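Local coordinates for protein lysozyme (Penaeus vannamei, PDB 6UKC) that probably hydrolyses the beta-1,4 linkages between N-acetylmuramic acid and N-acetylglucosamine in peptidoglycan, and those of chitodextrins, as a C-type lysozyme of innate immunity, at residues A[32-37]-A[55-60]. Numbering follows the deposited sequence.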
# COMPACT_ATOMS: atom_id res chain seq x y z
N CYS A 32 -6.71 -2.69 -4.83
CA CYS A 32 -7.46 -3.56 -3.90
C CYS A 32 -6.94 -3.35 -2.47
O CYS A 32 -7.80 -3.16 -1.53
CB CYS A 32 -7.36 -5.03 -4.30
SG CYS A 32 -8.50 -6.06 -3.34
N ILE A 33 -5.60 -3.39 -2.31
CA ILE A 33 -4.94 -3.25 -0.98
C ILE A 33 -5.30 -1.87 -0.42
O ILE A 33 -5.75 -1.85 0.76
CB ILE A 33 -3.43 -3.50 -1.04
CG1 ILE A 33 -3.17 -4.99 -1.32
CG2 ILE A 33 -2.75 -3.04 0.24
CD1 ILE A 33 -1.76 -5.27 -1.79
N ALA A 34 -5.16 -0.79 -1.21
CA ALA A 34 -5.49 0.59 -0.77
C ALA A 34 -6.96 0.69 -0.36
O ALA A 34 -7.25 1.38 0.65
CB ALA A 34 -5.19 1.60 -1.85
N GLU A 35 -7.88 0.14 -1.17
CA GLU A 35 -9.31 0.24 -0.83
C GLU A 35 -9.49 -0.24 0.61
O GLU A 35 -10.02 0.52 1.45
CB GLU A 35 -10.22 -0.56 -1.77
CG GLU A 35 -11.67 -0.17 -1.59
CD GLU A 35 -12.72 -0.95 -2.35
OE1 GLU A 35 -13.76 -1.15 -1.77
OE2 GLU A 35 -12.49 -1.32 -3.53
N PHE A 36 -9.01 -1.46 0.90
CA PHE A 36 -9.40 -2.18 2.14
C PHE A 36 -8.45 -1.84 3.29
O PHE A 36 -8.88 -2.08 4.41
CB PHE A 36 -9.56 -3.68 1.87
CG PHE A 36 -10.68 -3.93 0.90
CD1 PHE A 36 -12.00 -3.74 1.28
CD2 PHE A 36 -10.41 -4.30 -0.42
CE1 PHE A 36 -13.04 -3.96 0.38
CE2 PHE A 36 -11.45 -4.50 -1.32
CZ PHE A 36 -12.76 -4.32 -0.92
N GLU A 37 -7.28 -1.24 3.02
CA GLU A 37 -6.41 -0.79 4.13
C GLU A 37 -6.86 0.60 4.58
O GLU A 37 -6.82 0.82 5.79
CB GLU A 37 -4.93 -0.84 3.77
CG GLU A 37 -4.39 -2.24 3.61
CD GLU A 37 -4.12 -2.97 4.90
OE1 GLU A 37 -3.74 -4.15 4.85
OE2 GLU A 37 -4.25 -2.33 5.94
N TYR A 55 0.58 3.89 8.77
CA TYR A 55 0.60 5.22 8.10
C TYR A 55 0.16 5.15 6.63
O TYR A 55 0.67 4.33 5.83
CB TYR A 55 2.00 5.83 8.16
CG TYR A 55 2.49 6.24 9.53
CD1 TYR A 55 3.13 5.33 10.37
CD2 TYR A 55 2.31 7.54 9.98
CE1 TYR A 55 3.61 5.72 11.62
CE2 TYR A 55 2.77 7.94 11.23
CZ TYR A 55 3.45 7.04 12.03
OH TYR A 55 3.88 7.44 13.26
N GLY A 56 -0.71 6.09 6.25
CA GLY A 56 -1.04 6.41 4.85
C GLY A 56 -1.97 5.41 4.19
O GLY A 56 -2.53 4.55 4.87
N ILE A 57 -2.07 5.52 2.87
CA ILE A 57 -2.96 4.75 1.96
C ILE A 57 -2.64 3.24 2.02
O ILE A 57 -3.59 2.45 1.73
CB ILE A 57 -2.84 5.33 0.54
CG1 ILE A 57 -3.96 4.82 -0.38
CG2 ILE A 57 -1.46 5.07 -0.06
CD1 ILE A 57 -4.23 5.71 -1.54
N PHE A 58 -1.40 2.86 2.38
CA PHE A 58 -0.95 1.43 2.45
C PHE A 58 -0.72 1.01 3.91
O PHE A 58 -0.23 -0.13 4.12
CB PHE A 58 0.30 1.19 1.58
CG PHE A 58 0.10 1.38 0.10
CD1 PHE A 58 -0.95 0.75 -0.57
CD2 PHE A 58 0.99 2.10 -0.66
CE1 PHE A 58 -1.12 0.89 -1.94
CE2 PHE A 58 0.83 2.24 -2.03
CZ PHE A 58 -0.24 1.64 -2.67
N GLN A 59 -1.08 1.88 4.87
CA GLN A 59 -1.10 1.57 6.32
C GLN A 59 0.19 0.81 6.66
O GLN A 59 0.11 -0.29 7.19
CB GLN A 59 -2.39 0.80 6.63
CG GLN A 59 -3.61 1.70 6.59
CD GLN A 59 -3.52 2.65 7.76
OE1 GLN A 59 -3.63 2.22 8.91
NE2 GLN A 59 -3.27 3.93 7.46
N ILE A 60 1.33 1.41 6.34
CA ILE A 60 2.68 0.84 6.59
C ILE A 60 3.06 1.14 8.04
O ILE A 60 2.89 2.32 8.48
CB ILE A 60 3.69 1.44 5.59
CG1 ILE A 60 3.38 0.98 4.16
CG2 ILE A 60 5.10 1.08 6.02
CD1 ILE A 60 3.86 1.91 3.10
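Ala34 of helix 24-38 meets Ile57 and Phe58 of the turn in 55-60: its CB touches Ile57 CG1 at 3.7 Å and Phe58 CE1 at 4.1 Å. A methyl group suits this spot, because the backbones come close, with Ala34 CA 3.6 Å from Ile57 O. Ile57 holds CG1 anti to its backbone N (chi1 -166°), which carries that branch to the methyl. The CA–CB bond of Phe58 points away from the helix, yet the ring swings back, and Ile33 CG2 and Ala34 CB approach it obliquely. Both apolar residues suit these buried surroundings.

Farther along, the methylenes of Gln59 lie against Glu37: Gln59 CB is 3.7 Å from Glu37 OE2, and Gln59 CG rests 3.4 Å from Glu37 O, near Glu37 CB. Glu37 OE1 accepts from Ala116 N.

Behind this first shell, Gly56 to Gln59 form a type I turn; the positive phi of Gly56 (77°) favours glycine. Gly56 O is gripped twice by Gln59, through its backbone N and through NE2 (2.8 Å). Glutamine is long enough to bend back onto its own turn while OE1 accepts from Asn46. Gln59 shares a G1 beta bulge with Ile60 opposite Tyr55. Ser38 OG is placed to donate to Ala34 O or Ile57 O, with one proton to serve helix and turn.

The contact joins helix 24-38 to the hairpin of strands 53-55 and 60-61, where the alpha and beta lobes of the C-type lysozyme fold meet, with Phe12 of helix 9-20 and Ala90 and Ala94 of helix 88-105 around its apolar side.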